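Local coordinates for 6-phospho-alpha-glucosidase (Merdibacter massiliensis, PDB 6VC6), which probably hydrolyses 6-phosphorylated alpha-glucosides, using bound NAD and a manganese ion as family 4 glycoside hydrolases do, at residues Glu43-Ile48 / Phe65-Asp70; Gly49-Ile54 / Ala297-Val302; Gly12-Pro17 / Gly290-Val295. All coordinates share one frame; numbering follows the deposited sequence.

Contact 1 (Glu43-Ile48 / Phe65-Asp70); sequences ERQQPI and FSYTTD. With NAD (nicotinamide-adenine-dinucleotide), chain G.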
loop_
_atom_site.group_PDB
_atom_site.type_symbol
_atom_site.label_atom_id
_atom_site.label_comp_id
_atom_site.label_asym_id
_atom_site.label_seq_id
_atom_site.Cartn_x
_atom_site.Cartn_y
_atom_site.Cartn_z
ATOM N N GLU A 43 21.663 0.482 11.189
ATOM C CA GLU A 43 22.431 1.514 10.501
ATOM C C GLU A 43 21.566 2.323 9.543
ATOM O O GLU A 43 21.794 3.527 9.374
ATOM C CB GLU A 43 23.607 0.886 9.755
ATOM C CG GLU A 43 24.870 0.761 10.592
ATOM C CD GLU A 43 25.702 2.030 10.600
ATOM O OE1 GLU A 43 26.948 1.935 10.543
ATOM O OE2 GLU A 43 25.109 3.125 10.664
ATOM N N ARG A 44 20.580 1.689 8.905
ATOM C CA ARG A 44 19.697 2.425 8.006
ATOM C C ARG A 44 18.763 3.353 8.772
ATOM O O ARG A 44 18.406 4.426 8.269
ATOM C CB ARG A 44 18.892 1.447 7.147
ATOM C CG ARG A 44 17.995 2.111 6.116
ATOM C CD ARG A 44 17.223 1.080 5.310
ATOM N NE ARG A 44 16.317 1.706 4.350
ATOM C CZ ARG A 44 16.676 2.100 3.133
ATOM N NH1 ARG A 44 17.927 1.937 2.723
ATOM N NH2 ARG A 44 15.786 2.661 2.326
ATOM N N GLN A 45 18.370 2.967 9.985
ATOM C CA GLN A 45 17.450 3.765 10.784
ATOM C C GLN A 45 18.143 4.903 11.525
ATOM O O GLN A 45 17.484 5.892 11.868
ATOM C CB GLN A 45 16.722 2.863 11.785
ATOM C CG GLN A 45 15.578 3.530 12.530
ATOM C CD GLN A 45 14.911 2.600 13.524
ATOM O OE1 GLN A 45 13.692 2.429 13.508
ATOM N NE2 GLN A 45 15.708 1.994 14.396
ATOM N N GLN A 46 19.452 4.796 11.759
ATOM C CA GLN A 46 20.139 5.768 12.610
ATOM C C GLN A 46 20.099 7.192 12.065
ATOM O O GLN A 46 19.751 8.106 12.833
ATOM C CB GLN A 46 21.579 5.304 12.854
ATOM C CG GLN A 46 22.371 6.221 13.770
ATOM C CD GLN A 46 23.848 5.890 13.787
ATOM O OE1 GLN A 46 24.675 6.660 13.300
ATOM N NE2 GLN A 46 24.190 4.737 14.352
ATOM N N PRO A 47 20.439 7.467 10.799
ATOM C CA PRO A 47 20.373 8.864 10.334
ATOM C C PRO A 47 18.965 9.427 10.323
ATOM O O PRO A 47 18.792 10.646 10.444
ATOM C CB PRO A 47 20.968 8.794 8.921
ATOM C CG PRO A 47 20.760 7.391 8.494
ATOM C CD PRO A 47 20.929 6.570 9.734
ATOM N N ILE A 48 17.948 8.576 10.182
ATOM C CA ILE A 48 16.572 9.054 10.255
ATOM C C ILE A 48 16.206 9.398 11.693
ATOM O O ILE A 48 15.531 10.401 11.954
ATOM C CB ILE A 48 15.616 8.009 9.652
ATOM C CG1 ILE A 48 15.799 7.943 8.134
ATOM C CG2 ILE A 48 14.173 8.330 10.003
ATOM C CD1 ILE A 48 15.304 6.659 7.514
ATOM N N PHE A 65 10.784 10.918 22.127
ATOM C CA PHE A 65 11.107 10.269 20.865
ATOM C C PHE A 65 12.297 9.337 21.046
ATOM O O PHE A 65 13.241 9.653 21.777
ATOM C CB PHE A 65 11.413 11.317 19.787
ATOM C CG PHE A 65 12.001 10.749 18.531
ATOM C CD1 PHE A 65 13.324 10.988 18.209
ATOM C CD2 PHE A 65 11.231 9.990 17.667
ATOM C CE1 PHE A 65 13.874 10.476 17.052
ATOM C CE2 PHE A 65 11.773 9.475 16.505
ATOM C CZ PHE A 65 13.097 9.718 16.198
ATOM N N SER A 66 12.246 8.189 20.375
ATOM C CA SER A 66 13.338 7.227 20.429
ATOM C C SER A 66 13.264 6.331 19.202
ATOM O O SER A 66 12.209 6.184 18.579
ATOM C CB SER A 66 13.289 6.386 21.712
ATOM O OG SER A 66 12.015 5.791 21.885
ATOM N N TYR A 67 14.407 5.743 18.857
ATOM C CA TYR A 67 14.485 4.738 17.808
ATOM C C TYR A 67 15.282 3.553 18.327
ATOM O O TYR A 67 16.265 3.725 19.054
ATOM C CB TYR A 67 15.115 5.300 16.521
ATOM C CG TYR A 67 16.558 5.741 16.642
ATOM C CD1 TYR A 67 16.878 7.042 17.007
ATOM C CD2 TYR A 67 17.600 4.864 16.362
ATOM C CE1 TYR A 67 18.195 7.453 17.107
ATOM C CE2 TYR A 67 18.919 5.266 16.460
ATOM C CZ TYR A 67 19.211 6.561 16.832
ATOM O OH TYR A 67 20.523 6.964 16.931
ATOM N N THR A 68 14.851 2.348 17.958
ATOM C CA THR A 68 15.424 1.141 18.531
ATOM C C THR A 68 15.273 -0.020 17.561
ATOM O O THR A 68 14.493 0.033 16.606
ATOM C CB THR A 68 14.759 0.785 19.867
ATOM O OG1 THR A 68 15.336 -0.420 20.385
ATOM C CG2 THR A 68 13.264 0.580 19.674
ATOM N N THR A 69 16.045 -1.076 17.823
ATOM C CA THR A 69 15.894 -2.360 17.149
ATOM C C THR A 69 15.475 -3.452 18.126
ATOM O O THR A 69 15.652 -4.641 17.842
ATOM C CB THR A 69 17.188 -2.754 16.433
ATOM O OG1 THR A 69 18.124 -3.277 17.384
ATOM C CG2 THR A 69 17.801 -1.548 15.734
ATOM N N ASP A 70 14.928 -3.064 19.278
ATOM C CA ASP A 70 14.487 -3.994 20.307
ATOM C C ASP A 70 12.967 -4.044 20.320
ATOM O O ASP A 70 12.324 -3.004 20.533
ATOM C CB ASP A 70 15.021 -3.566 21.675
ATOM C CG ASP A 70 14.549 -4.467 22.801
ATOM O OD1 ASP A 70 14.227 -5.644 22.538
ATOM O OD2 ASP A 70 14.500 -3.993 23.956
HETATM P PA NAD G . 12.404 1.093 2.257
HETATM O O1A NAD G . 12.944 2.489 2.060
HETATM O O2A NAD G . 13.261 -0.102 1.917
HETATM O O5B NAD G . 11.924 0.943 3.784
HETATM C C5B NAD G . 11.681 -0.343 4.343
HETATM C C4B NAD G . 12.180 -0.374 5.778
HETATM O O4B NAD G . 11.575 -1.462 6.480
HETATM C C3B NAD G . 13.684 -0.586 5.816
HETATM O O3B NAD G . 14.286 0.412 6.642
HETATM C C2B NAD G . 13.878 -1.948 6.447
HETATM O O2B NAD G . 15.003 -1.942 7.328
HETATM C C1B NAD G . 12.582 -2.165 7.209
HETATM N N9A NAD G . 12.253 -3.605 7.340
HETATM C C8A NAD G . 12.362 -4.553 6.389
HETATM N N7A NAD G . 11.979 -5.766 6.866
HETATM C C5A NAD G . 11.619 -5.600 8.153
HETATM C C6A NAD G . 11.117 -6.463 9.249
HETATM N N6A NAD G . 10.914 -7.789 9.061
HETATM N N1A NAD G . 10.867 -5.882 10.444
HETATM C C2A NAD G . 11.062 -4.565 10.648
HETATM N N3A NAD G . 11.516 -3.726 9.702
HETATM C C4A NAD G . 11.808 -4.175 8.459
HETATM O O3 NAD G . 11.006 0.949 1.470
HETATM P PN NAD G . 10.092 2.215 1.086
HETATM O O1N NAD G . 10.262 2.495 -0.389
HETATM O O2N NAD G . 10.290 3.314 2.103
HETATM O O5D NAD G . 8.636 1.574 1.310
HETATM C C5D NAD G . 8.103 1.448 2.626
HETATM C C4D NAD G . 6.894 0.526 2.566
HETATM O O4D NAD G . 5.698 1.297 2.428
HETATM C C3D NAD G . 6.979 -0.388 1.353
HETATM O O3D NAD G . 6.678 -1.726 1.756
HETATM C C2D NAD G . 5.883 0.095 0.431
HETATM O O2D NAD G . 5.308 -0.986 -0.302
HETATM C C1D NAD G . 4.895 0.691 1.416
HETATM N N1N NAD G . 3.978 1.639 0.787
HETATM C C2N NAD G . 2.692 1.290 0.735
HETATM C C3N NAD G . 1.748 2.121 0.161
HETATM C C7N NAD G . 0.317 1.676 0.126
HETATM O O7N NAD G . -0.481 2.274 -0.577
HETATM N N7N NAD G . -0.040 0.624 0.862
HETATM C C4N NAD G . 2.148 3.346 -0.357
HETATM C C5N NAD G . 3.495 3.688 -0.295
HETATM C C6N NAD G . 4.401 2.811 0.295
#
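T68, which lies beside the Q45 side chain across the contact, has its hydroxyl gripped twice: T68 OG1 accepts from D70 N at 2.9 Å, closing an ST turn, and is also hydrogen-bonded to E73. This fixes the chain where strand 64-68 gives way to the next helix. The Q45 side chain runs fully extended, with CG opposite the backbone N (chi1 -171°), and passes Y67 in the reverse direction, Q45 CD lying 4.0 Å from Y67 CB. Further out along that ring, the aliphatic stem of Q46 packs on the phenol oxygen, Q46 CG to Y67 OH being 3.7 Å, while the hydroxyl itself is hydrogen-bonded to E50, one turn on in the same helix. R44, the residue before Q45, instead extends toward NAD. Its chain is straight from CG to NE, and R44 NH2 donates to the diphosphate oxygen O1A of NAD (2.9 Å, 142°), which lies near the guanidinium plane at its edge; NE adds a weak bond to the ribose hydroxyl O3B, and NH1 forms a salt bridge with E292. A leucine in place of R44 would probably leave O1A without this cationic partner and the E292 carboxylate without its mate. Helix 42-59 and strand 64-68 run nearly antiparallel, their local axes 165° apart and 9.0 Å from each other, as the second half of the beta-alpha-beta unit that starts with strand 32-38. The strand is the outermost of the parallel part of the Rossmann sheet, hydrogen-bonded to strand 32-38, and the helix packs between it and helix 291-305.

Contact 2 (Gly49-Ile54 / Ala297-Val302); sequences GEFGKI and AECREV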
loop_
_atom_site.group_PDB
_atom_site.type_symbol
_atom_site.label_atom_id
_atom_site.label_comp_id
_atom_site.label_asym_id
_atom_site.label_seq_id
_atom_site.Cartn_x
_atom_site.Cartn_y
_atom_site.Cartn_z
ATOM N N GLY A 49 16.658 8.584 12.648
ATOM C CA GLY A 49 16.362 8.862 14.044
ATOM C C GLY A 49 17.086 10.087 14.568
ATOM O O GLY A 49 16.529 10.858 15.354
ATOM N N GLU A 50 18.339 10.282 14.148
ATOM C CA GLU A 50 19.071 11.475 14.558
ATOM C C GLU A 50 18.475 12.734 13.942
ATOM O O GLU A 50 18.498 13.800 14.568
ATOM C CB GLU A 50 20.547 11.344 14.188
ATOM C CG GLU A 50 21.272 10.232 14.930
ATOM C CD GLU A 50 21.296 10.449 16.431
ATOM O OE1 GLU A 50 21.405 11.616 16.864
ATOM O OE2 GLU A 50 21.203 9.453 17.178
ATOM N N PHE A 51 17.942 12.633 12.722
ATOM C CA PHE A 51 17.221 13.758 12.138
ATOM C C PHE A 51 15.964 14.073 12.937
ATOM O O PHE A 51 15.617 15.244 13.130
ATOM C CB PHE A 51 16.871 13.458 10.679
ATOM C CG PHE A 51 15.764 14.317 10.130
ATOM C CD1 PHE A 51 14.470 13.829 10.039
ATOM C CD2 PHE A 51 16.020 15.608 9.702
ATOM C CE1 PHE A 51 13.451 14.617 9.535
ATOM C CE2 PHE A 51 15.006 16.400 9.196
ATOM C CZ PHE A 51 13.719 15.904 9.113
ATOM N N GLY A 52 15.270 13.037 13.413
ATOM C CA GLY A 52 14.064 13.262 14.191
ATOM C C GLY A 52 14.341 13.941 15.518
ATOM O O GLY A 52 13.563 14.788 15.964
ATOM N N LYS A 53 15.454 13.585 16.163
ATOM C CA LYS A 53 15.798 14.210 17.437
ATOM C C LYS A 53 16.050 15.702 17.268
ATOM O O LYS A 53 15.689 16.502 18.140
ATOM C CB LYS A 53 17.017 13.521 18.049
ATOM C CG LYS A 53 16.743 12.106 18.534
ATOM C CD LYS A 53 17.593 11.755 19.744
ATOM C CE LYS A 53 19.038 11.498 19.350
ATOM N NZ LYS A 53 19.923 11.379 20.541
ATOM N N ILE A 54 16.702 16.074 16.176
ATOM C CA ILE A 54 16.882 17.481 15.881
ATOM C C ILE A 54 15.555 18.158 15.591
ATOM O O ILE A 54 15.280 19.239 16.091
ATOM C CB ILE A 54 17.817 17.696 14.682
ATOM C CG1 ILE A 54 19.208 17.176 14.993
ATOM C CG2 ILE A 54 17.913 19.166 14.336
ATOM C CD1 ILE A 54 20.118 17.187 13.794
ATOM N N ALA A 297 19.946 11.992 1.999
ATOM C CA ALA A 297 20.932 13.064 1.901
ATOM C C ALA A 297 20.516 14.278 2.719
ATOM O O ALA A 297 21.365 14.948 3.320
ATOM C CB ALA A 297 21.151 13.454 0.439
ATOM N N GLU A 298 19.212 14.575 2.754
ATOM C CA GLU A 298 18.483 15.582 3.520
ATOM C C GLU A 298 18.823 15.494 5.003
ATOM O O GLU A 298 18.921 16.519 5.688
ATOM C CB GLU A 298 16.978 15.416 3.315
ATOM C CG GLU A 298 16.211 16.732 3.395
ATOM C CD GLU A 298 14.842 16.603 4.031
ATOM O OE1 GLU A 298 14.536 17.391 4.950
ATOM O OE2 GLU A 298 14.057 15.737 3.589
ATOM N N CYS A 299 18.532 14.266 5.443
ATOM C CA CYS A 299 18.738 13.901 6.841
ATOM C C CYS A 299 20.198 14.058 7.235
ATOM O O CYS A 299 20.503 14.540 8.330
ATOM C CB CYS A 299 18.267 12.466 7.085
ATOM S SG CYS A 299 16.485 12.197 6.892
ATOM N N ARG A 300 21.116 13.659 6.351
ATOM C CA ARG A 300 22.537 13.809 6.646
ATOM C C ARG A 300 22.978 15.264 6.555
ATOM O O ARG A 300 23.963 15.652 7.194
ATOM C CB ARG A 300 23.360 12.927 5.708
ATOM C CG ARG A 300 23.670 11.556 6.288
ATOM C CD ARG A 300 23.789 10.495 5.208
ATOM N NE ARG A 300 23.804 9.149 5.772
ATOM C CZ ARG A 300 23.537 8.044 5.081
ATOM N NH1 ARG A 300 23.573 6.862 5.681
ATOM N NH2 ARG A 300 23.235 8.120 3.792
ATOM N N GLU A 301 22.272 16.080 5.768
ATOM C CA GLU A 301 22.525 17.517 5.787
ATOM C C GLU A 301 22.163 18.113 7.141
ATOM O O GLU A 301 22.891 18.958 7.673
ATOM C CB GLU A 301 21.731 18.209 4.679
ATOM C CG GLU A 301 22.440 18.291 3.337
ATOM C CD GLU A 301 21.614 19.015 2.291
ATOM O OE1 GLU A 301 20.504 19.481 2.626
ATOM O OE2 GLU A 301 22.073 19.121 1.134
ATOM N N VAL A 302 21.038 17.676 7.714
ATOM C CA VAL A 302 20.590 18.210 8.995
ATOM C C VAL A 302 21.497 17.735 10.123
ATOM O O VAL A 302 21.826 18.500 11.037
ATOM C CB VAL A 302 19.119 17.821 9.240
ATOM C CG1 VAL A 302 18.684 18.213 10.643
ATOM C CG2 VAL A 302 18.220 18.467 8.196
#
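The F51 ring meets V302 at its edge, where V302 CB sits in the ring plane 3.8 Å from F51 CD2, and meets the thiol of C299 obliquely: C299 SG is 4.4 Å from the ring centroid, 28° off the normal, in a sulfur-aromatic contact. P17 of helix 16-25 touches the ring, and L308 packs on the F51 side chain. The carboxylate of E298 comes no nearer than 4.4 Å, from E298 OE1 to F51 CE2, and that oxygen has a long, weak ion pair with K21. The phenyl group reaches this spot because its CG lies opposite the backbone N (chi1 161°), which throws the ring across toward the other helix. Both methyl groups of V302 take part, CG1 and CG2 each lying near F51 CD2. A turn further along, I54 slides past V302 in the reverse direction, with I54 CD1 3.6 Å from V302 CG1 and also against the V302 carbonyl. The helices cross at 53° with their local axes 8.9 Å apart, and the CA atoms of F51 and C299 approach to 5.5 Å, so the small cysteine lies where the backbones are close and the bulky ring is seated beside it. The contact joins helix 42-59 of the Rossmann domain to helix 291-305, which comes from the C-terminal part of the chain. No hydrogen bond or salt bridge spans the two segments: the contact is apolar packing, so its specificity probably rests on shape and burial rather than on directional bonds.

Contact 3 (Gly12-Pro17 / Gly290-Val295); sequences GSTYTP and GREKRV. With NAD (nicotinamide-adenine-dinucleotide), chain G; G6P (6-O-phosphono-alpha-D-glucopyranose), chain F.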
loop_
_atom_site.group_PDB
_atom_site.type_symbol
_atom_site.label_atom_id
_atom_site.label_comp_id
_atom_site.label_asym_id
_atom_site.label_seq_id
_atom_site.Cartn_x
_atom_site.Cartn_y
_atom_site.Cartn_z
ATOM N N GLY A 12 13.532 2.889 9.324
ATOM C CA GLY A 12 14.504 3.217 8.306
ATOM C C GLY A 12 13.939 3.447 6.925
ATOM O O GLY A 12 14.703 3.589 5.967
ATOM N N SER A 13 12.616 3.488 6.791
ATOM C CA SER A 13 11.998 3.675 5.487
ATOM C C SER A 13 12.200 5.100 4.987
ATOM O O SER A 13 12.351 6.043 5.769
ATOM C CB SER A 13 10.506 3.354 5.554
ATOM O OG SER A 13 9.792 4.037 4.537
ATOM N N THR A 14 12.198 5.248 3.660
ATOM C CA THR A 14 12.318 6.569 3.054
ATOM C C THR A 14 11.115 7.454 3.352
ATOM O O THR A 14 11.214 8.678 3.221
ATOM C CB THR A 14 12.500 6.443 1.540
ATOM O OG1 THR A 14 11.314 5.889 0.958
ATOM C CG2 THR A 14 13.686 5.546 1.219
ATOM N N TYR A 15 9.985 6.866 3.744
ATOM C CA TYR A 15 8.791 7.625 4.089
ATOM C C TYR A 15 8.783 8.106 5.534
ATOM O O TYR A 15 7.961 8.963 5.878
ATOM C CB TYR A 15 7.534 6.782 3.842
ATOM C CG TYR A 15 7.299 6.411 2.394
ATOM C CD1 TYR A 15 6.713 7.310 1.512
ATOM C CD2 TYR A 15 7.652 5.157 1.913
ATOM C CE1 TYR A 15 6.491 6.974 0.190
ATOM C CE2 TYR A 15 7.434 4.811 0.592
ATOM C CZ TYR A 15 6.854 5.723 -0.264
ATOM O OH TYR A 15 6.635 5.381 -1.579
ATOM N N THR A 16 9.668 7.579 6.382
ATOM C CA THR A 16 9.645 7.947 7.796
ATOM C C THR A 16 9.910 9.431 8.044
ATOM O O THR A 16 9.197 10.017 8.877
ATOM C CB THR A 16 10.638 7.074 8.576
ATOM O OG1 THR A 16 10.293 5.693 8.412
ATOM C CG2 THR A 16 10.609 7.422 10.058
ATOM N N PRO A 17 10.883 10.089 7.396
ATOM C CA PRO A 17 11.011 11.544 7.599
ATOM C C PRO A 17 9.742 12.308 7.264
ATOM O O PRO A 17 9.418 13.288 7.947
ATOM C CB PRO A 17 12.173 11.924 6.671
ATOM C CG PRO A 17 12.989 10.688 6.589
ATOM C CD PRO A 17 11.997 9.561 6.583
ATOM N N GLY A 290 16.429 8.108 -6.781
ATOM C CA GLY A 290 15.575 9.260 -6.575
ATOM C C GLY A 290 15.189 9.516 -5.133
ATOM O O GLY A 290 15.878 10.256 -4.423
ATOM N N ARG A 291 14.083 8.907 -4.690
ATOM C CA ARG A 291 13.531 9.213 -3.374
ATOM C C ARG A 291 14.488 8.801 -2.263
ATOM O O ARG A 291 14.700 9.548 -1.302
ATOM C CB ARG A 291 12.177 8.523 -3.195
ATOM C CG ARG A 291 11.791 8.290 -1.738
ATOM C CD ARG A 291 10.334 7.881 -1.599
ATOM N NE ARG A 291 10.168 6.433 -1.654
ATOM C CZ ARG A 291 9.595 5.785 -2.663
ATOM N NH1 ARG A 291 9.128 6.458 -3.706
ATOM N NH2 ARG A 291 9.488 4.465 -2.628
ATOM N N GLU A 292 15.078 7.608 -2.376
ATOM C CA GLU A 292 15.965 7.125 -1.323
ATOM C C GLU A 292 17.196 8.012 -1.173
ATOM O O GLU A 292 17.634 8.279 -0.048
ATOM C CB GLU A 292 16.377 5.676 -1.589
ATOM C CG GLU A 292 17.173 5.067 -0.437
ATOM C CD GLU A 292 17.923 3.804 -0.821
ATOM O OE1 GLU A 292 18.734 3.849 -1.771
ATOM O OE2 GLU A 292 17.710 2.767 -0.160
ATOM N N LYS A 293 17.728 8.468 -2.286
ATOM C CA LYS A 293 18.913 9.288 -2.257
ATOM C C LYS A 293 18.639 10.670 -1.707
ATOM O O LYS A 293 19.370 11.152 -0.876
ATOM C CB LYS A 293 19.533 9.370 -3.636
ATOM C CG LYS A 293 20.936 9.921 -3.627
ATOM C CD LYS A 293 21.292 10.493 -4.977
ATOM C CE LYS A 293 22.791 10.454 -5.197
ATOM N NZ LYS A 293 23.469 11.684 -4.695
ATOM N N ARG A 294 17.563 11.289 -2.148
ATOM C CA ARG A 294 17.238 12.645 -1.718
ATOM C C ARG A 294 16.895 12.680 -0.236
ATOM O O ARG A 294 17.339 13.578 0.488
ATOM C CB ARG A 294 16.083 13.206 -2.548
ATOM C CG ARG A 294 16.409 13.426 -4.014
ATOM C CD ARG A 294 15.271 14.141 -4.722
ATOM N NE ARG A 294 13.995 13.458 -4.524
ATOM C CZ ARG A 294 13.464 12.601 -5.390
ATOM N NH1 ARG A 294 14.099 12.319 -6.520
ATOM N NH2 ARG A 294 12.298 12.026 -5.127
ATOM N N VAL A 295 16.124 11.698 0.234
ATOM C CA VAL A 295 15.660 11.708 1.617
ATOM C C VAL A 295 16.816 11.462 2.580
ATOM O O VAL A 295 16.963 12.166 3.586
ATOM C CB VAL A 295 14.531 10.677 1.801
ATOM C CG1 VAL A 295 14.418 10.259 3.258
ATOM C CG2 VAL A 295 13.212 11.245 1.298
HETATM P PA NAD G . 12.404 1.093 2.257
HETATM O O1A NAD G . 12.944 2.489 2.060
HETATM O O2A NAD G . 13.261 -0.102 1.917
HETATM O O5B NAD G . 11.924 0.943 3.784
HETATM C C5B NAD G . 11.681 -0.343 4.343
HETATM C C4B NAD G . 12.180 -0.374 5.778
HETATM O O4B NAD G . 11.575 -1.462 6.480
HETATM C C3B NAD G . 13.684 -0.586 5.816
HETATM O O3B NAD G . 14.286 0.412 6.642
HETATM C C2B NAD G . 13.878 -1.948 6.447
HETATM O O2B NAD G . 15.003 -1.942 7.328
HETATM C C1B NAD G . 12.582 -2.165 7.209
HETATM N N9A NAD G . 12.253 -3.605 7.340
HETATM C C8A NAD G . 12.362 -4.553 6.389
HETATM N N7A NAD G . 11.979 -5.766 6.866
HETATM C C5A NAD G . 11.619 -5.600 8.153
HETATM C C6A NAD G . 11.117 -6.463 9.249
HETATM N N6A NAD G . 10.914 -7.789 9.061
HETATM N N1A NAD G . 10.867 -5.882 10.444
HETATM C C2A NAD G . 11.062 -4.565 10.648
HETATM N N3A NAD G . 11.516 -3.726 9.702
HETATM C C4A NAD G . 11.808 -4.175 8.459
HETATM O O3 NAD G . 11.006 0.949 1.470
HETATM P PN NAD G . 10.092 2.215 1.086
HETATM O O1N NAD G . 10.262 2.495 -0.389
HETATM O O2N NAD G . 10.290 3.314 2.103
HETATM O O5D NAD G . 8.636 1.574 1.310
HETATM C C5D NAD G . 8.103 1.448 2.626
HETATM C C4D NAD G . 6.894 0.526 2.566
HETATM O O4D NAD G . 5.698 1.297 2.428
HETATM C C3D NAD G . 6.979 -0.388 1.353
HETATM O O3D NAD G . 6.678 -1.726 1.756
HETATM C C2D NAD G . 5.883 0.095 0.431
HETATM O O2D NAD G . 5.308 -0.986 -0.302
HETATM C C1D NAD G . 4.895 0.691 1.416
HETATM N N1N NAD G . 3.978 1.639 0.787
HETATM C C2N NAD G . 2.692 1.290 0.735
HETATM C C3N NAD G . 1.748 2.121 0.161
HETATM C C7N NAD G . 0.317 1.676 0.126
HETATM O O7N NAD G . -0.481 2.274 -0.577
HETATM N N7N NAD G . -0.040 0.624 0.862
HETATM C C4N NAD G . 2.148 3.346 -0.357
HETATM C C5N NAD G . 3.495 3.688 -0.295
HETATM C C6N NAD G . 4.401 2.811 0.295
HETATM C C1 G6P F . 1.308 3.523 -5.269
HETATM C C2 G6P F . 0.732 2.464 -4.317
HETATM C C3 G6P F . 1.744 1.861 -3.360
HETATM C C4 G6P F . 3.035 1.612 -4.105
HETATM C C5 G6P F . 3.621 2.967 -4.456
HETATM C C6 G6P F . 4.867 2.775 -5.310
HETATM O O1 G6P F . 0.577 4.747 -5.118
HETATM O O2 G6P F . -0.339 3.043 -3.560
HETATM O O3 G6P F . 1.252 0.634 -2.812
HETATM O O4 G6P F . 3.940 0.893 -3.262
HETATM O O5 G6P F . 2.723 3.795 -5.204
HETATM O O6 G6P F . 5.712 3.909 -5.148
HETATM P P G6P F . 7.232 3.875 -5.671
HETATM O O1P G6P F . 7.967 3.213 -4.530
HETATM O O2P G6P F . 7.179 3.056 -6.940
HETATM O O3P G6P F . 7.569 5.329 -5.898
#
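A type I turn from S13 to T16 brings the chain up to the first turn of helix 291-305, with the CA atoms of T14 and E292 5.7 Å apart. From that helix R291 reaches over, and a bend at chi3 (90°) turns its guanidinium to T14 and Y15. R291 NE donates to T14 OG1 at 2.9 Å, only 2° out of the guanidinium plane, and T14 OG1 in turn donates a hydrogen bond to O2N of the NAD diphosphate. Along the other edges, R291 NH1 bonds O3P of the 6-phosphate of the bound sugar, and NH2 is shared between the sugar O1P (2.7 Å) and NAD O1N (3.1 Å). One arginine thus bridges the cofactor and the phosphate of the bound sugar. Y15 lies against this group: its OH stands 3.1 Å above the guanidinium plane, over the centre, with ring and guanidinium planes 28° apart; the nearby nitrogens are not hydrogen-bonded to it. This is the glycine-rich dinucleotide-binding loop of a Rossmann fold, linking strand 4-9 to helix 16-25. S13 OG donates to NAD O2N at 2.6 Å and accepts from Y15 N, a capping bond. T14 N donates to NAD O1A and weakly to O2N, so O2N is gripped by S13 OG, T14 OG1 and T14 N. R283 and R93 also hydrogen-bond the bound sugar phosphate. On the side of T14 turned to the helix, its CG2 packs on the CA and CG of E292. Deeper along the helix, V295 CG1 lies 3.6 Å from both T14 O and P17 CG, the proline ring crossing the valine at a slant.

In the fold
From the N terminus, residues 12-17 follow the first strand of the sheet and open a long loop that contact 3 closes some 270 residues later, on the start of helix 291-305. Contact 1 falls wholly within that loop, a short closure between helix 42-59 and the edge strand 64-68. Contact 2 starts from the same helix, at 49-54, and ends at 297-302, so it crosses both other contacts. Helix 42-59 serves contacts 1 and 2, and helix 291-305 serves contacts 2 and 3. The salt bridge of R44 with E292 joins contacts 1 and 3, both of which touch NAD, while P17 links contact 3 to contact 2.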